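PDB 3HPY: catechol 2,3-dioxygenase from Pseudomonas sp. KL28, which probably cleaves the ring of catechol next to its hydroxyl pair, using iron and O2 to form 2-hydroxy-6-oxohexa-2,4-dienoate. Local coordinates for residues 218-223 / 267-272; 241-246 / 255-260. All blocks are in the same frame, centred on the assembly; numbering follows the deposited sequence.

Interaction 1: residues 218-223 / 267-272; sequences SFLLES and ETFMGG. With FE (Fe (III) ion), chain I; MCT (4-methylcatechol), chain J.
Backbone hydrogen bonds join segment 218-223 to segment 267-272 in parallel register, Ser-218 beside Glu-267 and Leu-220 beside Phe-269. Phe-219 uses both its polar backbone atoms: its N donates to Glu-267 O at 2.7 Å from above the carbonyl plane, and its O accepts Phe-269 N at 2.9 Å almost along the C=O axis. Leu-221 N then reaches Phe-269 O in the carbonyl plane.

On the face carrying Ser-218, Glu-267 and Phe-269, the metal contacts gather. Glu-267, with CG anti to the backbone N (chi1 170°) and an extended chain, binds the iron through OE1 at 2.1 Å; His-154 and His-216 complete the protein ligands, and 4-methylcatechol chelates through O3 (1.9 Å) and O4. This is the two-histidine, one-carboxylate iron site of extradiol dioxygenases, seated in a sheet of the vicinal oxygen chelate fold. Ser-218 OG, anti to its backbone N, donates to the same OE1 at 2.6 Å, while Thr-255 OG1 bonds OE2; iron and a threonine hydroxyl thus take one oxygen each, which would limit the turning of the carboxylate.

Van der Waals packing makes up the rest. Leu-220 CD1 sits 4.3 Å from Phe-269 CE1, near the ring's rim. Leu-221 and Thr-268 lie side by side, both leaning on helix 224-236. Met-270, bent at chi2 and chi3, brings its CE against Glu-222 O and Ser-223 CA.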
# COMPACT_ATOMS: atom_id res chain seq x y z
N SER C 218 -15.40 -9.51 13.70
CA SER C 218 -14.43 -8.92 12.78
C SER C 218 -14.98 -8.05 11.67
O SER C 218 -16.04 -8.32 11.10
CB SER C 218 -13.57 -10.01 12.17
OG SER C 218 -12.62 -9.43 11.28
N PHE C 219 -14.23 -7.00 11.36
CA PHE C 219 -14.60 -6.04 10.33
C PHE C 219 -13.57 -6.01 9.20
O PHE C 219 -12.35 -6.02 9.45
CB PHE C 219 -14.76 -4.65 10.95
CG PHE C 219 -15.85 -4.58 12.00
CD1 PHE C 219 -15.61 -5.02 13.30
CD2 PHE C 219 -17.12 -4.12 11.66
CE1 PHE C 219 -16.62 -5.01 14.25
CE2 PHE C 219 -18.15 -4.10 12.60
CZ PHE C 219 -17.90 -4.55 13.90
N LEU C 220 -14.06 -5.97 7.97
CA LEU C 220 -13.18 -5.98 6.81
C LEU C 220 -12.63 -4.60 6.46
O LEU C 220 -13.35 -3.61 6.54
CB LEU C 220 -13.93 -6.55 5.60
CG LEU C 220 -13.15 -6.75 4.29
CD1 LEU C 220 -12.01 -7.73 4.52
CD2 LEU C 220 -14.08 -7.26 3.20
N LEU C 221 -11.35 -4.55 6.10
CA LEU C 221 -10.69 -3.31 5.70
C LEU C 221 -10.29 -3.46 4.23
O LEU C 221 -10.20 -4.57 3.71
CB LEU C 221 -9.45 -3.04 6.55
CG LEU C 221 -9.55 -1.84 7.51
CD1 LEU C 221 -10.82 -1.94 8.32
CD2 LEU C 221 -8.32 -1.78 8.42
N GLU C 222 -10.03 -2.34 3.57
CA GLU C 222 -9.67 -2.32 2.15
C GLU C 222 -8.24 -2.71 1.80
O GLU C 222 -8.01 -3.40 0.81
CB GLU C 222 -9.95 -0.94 1.56
CG GLU C 222 -11.42 -0.64 1.32
CD GLU C 222 -11.88 -1.15 -0.04
OE1 GLU C 222 -11.86 -0.36 -1.00
OE2 GLU C 222 -12.25 -2.34 -0.14
N SER C 223 -7.28 -2.25 2.59
CA SER C 223 -5.88 -2.54 2.27
C SER C 223 -4.99 -2.56 3.49
O SER C 223 -5.40 -2.19 4.58
CB SER C 223 -5.36 -1.47 1.32
OG SER C 223 -5.20 -0.25 2.02
N GLU C 267 -12.02 -6.95 15.68
CA GLU C 267 -10.90 -7.06 14.76
C GLU C 267 -11.14 -6.28 13.48
O GLU C 267 -12.29 -6.18 13.01
CB GLU C 267 -10.66 -8.54 14.42
CG GLU C 267 -9.66 -8.81 13.31
CD GLU C 267 -9.72 -10.26 12.83
OE1 GLU C 267 -10.84 -10.75 12.57
OE2 GLU C 267 -8.66 -10.90 12.71
N THR C 268 -10.07 -5.70 12.94
CA THR C 268 -10.11 -4.98 11.67
C THR C 268 -9.08 -5.70 10.82
O THR C 268 -7.88 -5.64 11.12
CB THR C 268 -9.64 -3.51 11.77
OG1 THR C 268 -8.36 -3.46 12.40
CG2 THR C 268 -10.63 -2.67 12.54
N PHE C 269 -9.52 -6.41 9.79
CA PHE C 269 -8.55 -7.10 8.94
C PHE C 269 -8.89 -7.01 7.46
O PHE C 269 -9.94 -6.47 7.09
CB PHE C 269 -8.43 -8.57 9.35
CG PHE C 269 -9.34 -9.48 8.59
CD1 PHE C 269 -10.71 -9.41 8.77
CD2 PHE C 269 -8.83 -10.39 7.66
CE1 PHE C 269 -11.57 -10.22 8.03
CE2 PHE C 269 -9.68 -11.20 6.92
CZ PHE C 269 -11.05 -11.12 7.11
N MET C 270 -7.99 -7.52 6.63
CA MET C 270 -8.18 -7.56 5.19
C MET C 270 -7.25 -8.62 4.57
O MET C 270 -6.28 -9.06 5.19
CB MET C 270 -7.95 -6.17 4.56
CG MET C 270 -6.53 -5.65 4.53
SD MET C 270 -5.53 -6.46 3.27
CE MET C 270 -6.45 -6.05 1.78
N GLY C 271 -7.59 -9.08 3.37
CA GLY C 271 -6.78 -10.09 2.71
C GLY C 271 -7.26 -11.52 2.87
O GLY C 271 -8.36 -11.78 3.37
N GLY C 272 -6.42 -12.46 2.44
CA GLY C 272 -6.78 -13.86 2.53
C GLY C 272 -6.97 -14.37 1.12
O GLY C 272 -7.08 -13.57 0.19
FE FE I . -11.06 -12.84 13.00
C1 MCT J . -7.39 -16.29 13.16
C2 MCT J . -8.27 -15.55 13.95
C3 MCT J . -9.15 -14.63 13.33
O3 MCT J . -9.99 -13.91 14.08
C4 MCT J . -9.15 -14.46 11.91
O4 MCT J . -10.00 -13.57 11.33
C5 MCT J . -8.25 -15.22 11.11
C6 MCT J . -7.37 -16.14 11.75
C MCT J . -6.45 -17.26 13.81

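Interaction 2: residues 241-246 / 255-260. With MCT (4-methylcatechol), chain J.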
# COMPACT_ATOMS: atom_id res chain seq x y z
N VAL C 241 -5.08 -2.11 22.50
CA VAL C 241 -4.83 -3.03 21.41
C VAL C 241 -4.25 -4.33 21.95
O VAL C 241 -3.30 -4.31 22.74
CB VAL C 241 -3.84 -2.42 20.40
CG1 VAL C 241 -3.55 -3.41 19.29
CG2 VAL C 241 -4.39 -1.12 19.83
N ASP C 242 -4.82 -5.45 21.51
CA ASP C 242 -4.38 -6.78 21.93
C ASP C 242 -3.11 -7.20 21.18
O ASP C 242 -2.05 -7.38 21.76
CB ASP C 242 -5.51 -7.77 21.68
CG ASP C 242 -5.21 -9.15 22.21
OD1 ASP C 242 -4.16 -9.33 22.85
OD2 ASP C 242 -6.04 -10.06 21.98
N ILE C 243 -3.23 -7.35 19.86
CA ILE C 243 -2.08 -7.72 19.04
C ILE C 243 -1.98 -6.67 17.93
O ILE C 243 -2.92 -6.47 17.17
CB ILE C 243 -2.24 -9.14 18.44
CG1 ILE C 243 -0.96 -9.55 17.70
CG2 ILE C 243 -3.42 -9.20 17.49
CD1 ILE C 243 0.26 -9.63 18.58
N GLY C 244 -0.84 -5.97 17.89
CA GLY C 244 -0.61 -4.91 16.91
C GLY C 244 -0.80 -5.35 15.47
O GLY C 244 -1.18 -6.49 15.23
N PRO C 245 -0.54 -4.46 14.49
CA PRO C 245 -0.70 -4.81 13.08
C PRO C 245 0.21 -5.97 12.66
O PRO C 245 1.43 -5.91 12.83
CB PRO C 245 -0.36 -3.51 12.35
CG PRO C 245 0.60 -2.86 13.27
CD PRO C 245 -0.01 -3.09 14.62
N THR C 246 -0.39 -7.03 12.13
CA THR C 246 0.39 -8.18 11.69
C THR C 246 -0.40 -9.11 10.78
O THR C 246 -1.51 -8.79 10.36
CB THR C 246 0.92 -8.96 12.93
OG1 THR C 246 1.73 -10.06 12.50
CG2 THR C 246 -0.23 -9.47 13.79
N THR C 255 -4.18 -8.30 10.22
CA THR C 255 -5.15 -7.84 11.20
C THR C 255 -4.58 -7.14 12.42
O THR C 255 -3.37 -7.03 12.60
CB THR C 255 -5.93 -9.05 11.72
OG1 THR C 255 -6.96 -8.62 12.62
CG2 THR C 255 -4.99 -9.97 12.48
N ILE C 256 -5.50 -6.69 13.26
CA ILE C 256 -5.19 -6.03 14.52
C ILE C 256 -6.32 -6.36 15.49
O ILE C 256 -7.49 -6.27 15.13
CB ILE C 256 -5.13 -4.50 14.39
CG1 ILE C 256 -3.95 -4.09 13.52
CG2 ILE C 256 -5.03 -3.88 15.79
CD1 ILE C 256 -3.73 -2.59 13.45
N TYR C 257 -5.96 -6.74 16.71
CA TYR C 257 -6.96 -7.03 17.73
C TYR C 257 -6.96 -5.90 18.75
O TYR C 257 -5.90 -5.53 19.28
CB TYR C 257 -6.67 -8.34 18.46
CG TYR C 257 -7.04 -9.61 17.72
CD1 TYR C 257 -7.93 -9.60 16.65
CD2 TYR C 257 -6.50 -10.84 18.12
CE1 TYR C 257 -8.27 -10.78 15.98
CE2 TYR C 257 -6.83 -12.02 17.47
CZ TYR C 257 -7.71 -11.99 16.41
OH TYR C 257 -8.01 -13.16 15.76
N ALA C 258 -8.14 -5.35 19.02
CA ALA C 258 -8.28 -4.27 19.98
C ALA C 258 -9.48 -4.55 20.86
O ALA C 258 -10.24 -5.49 20.60
CB ALA C 258 -8.46 -2.95 19.25
N TRP C 259 -9.66 -3.74 21.89
CA TRP C 259 -10.79 -3.94 22.79
C TRP C 259 -11.71 -2.75 22.78
O TRP C 259 -11.26 -1.61 22.65
CB TRP C 259 -10.31 -4.17 24.22
CG TRP C 259 -9.92 -5.57 24.46
CD1 TRP C 259 -10.75 -6.65 24.51
CD2 TRP C 259 -8.59 -6.06 24.63
NE1 TRP C 259 -10.01 -7.80 24.70
CE2 TRP C 259 -8.68 -7.46 24.78
CE3 TRP C 259 -7.33 -5.46 24.67
CZ2 TRP C 259 -7.56 -8.27 24.96
CZ3 TRP C 259 -6.21 -6.26 24.86
CH2 TRP C 259 -6.33 -7.66 25.00
N ASP C 260 -13.00 -2.99 22.90
CA ASP C 260 -13.87 -1.85 22.95
C ASP C 260 -13.98 -1.45 24.43
O ASP C 260 -13.58 -2.20 25.32
CB ASP C 260 -15.19 -2.14 22.22
CG ASP C 260 -16.23 -2.81 23.08
OD1 ASP C 260 -15.89 -3.43 24.11
OD2 ASP C 260 -17.42 -2.73 22.69
C1 MCT J . -7.39 -16.29 13.16
C2 MCT J . -8.27 -15.55 13.95
C3 MCT J . -9.15 -14.63 13.33
O3 MCT J . -9.99 -13.91 14.08
C4 MCT J . -9.15 -14.46 11.91
O4 MCT J . -10.00 -13.57 11.33
C5 MCT J . -8.25 -15.22 11.11
C6 MCT J . -7.37 -16.14 11.75
C MCT J . -6.45 -17.26 13.81
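The six-membered ring of Trp-259 carries Asp-242 on one face: CB stands 3.8 Å from the ring centroid in a CH-pi contact, and the carboxylate continues across the ring, its plane tilted 25° from it. CG of Asp-242 is anti to the backbone N (chi1 -174°), which lays the acid over CH2 and CZ2 of the indole, while OD2 forms a salt bridge with Arg-265. The Tyr-257 ring has O3 of 4-methylcatechol at its edge, in plane; its OH donates to that oxygen at 2.7 Å and is also hydrogen-bonded to His-248 NE2. At the other end of the tyrosine, Ile-243 CG2 lies 3.5 Å from CB and equally near CD2, the two side chains running alongside each other in the same direction.

Beyond the rings, Ile-256 spreads its branches over 241-246. CG1 and CD1 lie along Pro-245, CD1 3.7 Å from Pro-245 CB, whereas CG2 meets Val-241 CG1, the two side chains crossing obliquely. Helix 224-236 packs against Ile-256 and Val-241 through Met-234.

The backbone pairing is antiparallel but uneven. Thr-246 and Thr-255 form a hydrogen-bonded pair, Thr-255 N to Thr-246 O measuring 2.7 Å, with both acceptors approached nearly along the C=O axis. Further on, Tyr-257 O takes two donors: Asp-242 N, very short at 2.5 Å and above the carbonyl plane, and Ile-243 N, a longer bond of 3.3 Å on a lone pair. Tyr-257 N returns a bond to Ile-243 O. With Asp-242 and Ile-243 both facing Tyr-257, this is a classic beta bulge, in the strand paired with the one that presents Tyr-257 to 4-methylcatechol in the extradiol dioxygenase pocket.

Interaction 2 is nested within the chain loop that interaction 1 closes: 218-223 leads into helix 224-236, then come 241-246, 255-260 and finally 267-272. Their centres lie 12 Å apart in one mixed sheet, where strand 254-259 is antiparallel to strand 265-270, which in turn runs parallel to strand 213-220. They meet at the active site. Tyr-257 CE1 packs 3.3 Å from Glu-267 OE2, and Thr-255 CB lies 3.5 Å from Phe-269 CB. Adjacent strands thus supply an iron ligand and a hydroxyl that binds 4-methylcatechol to one pocket.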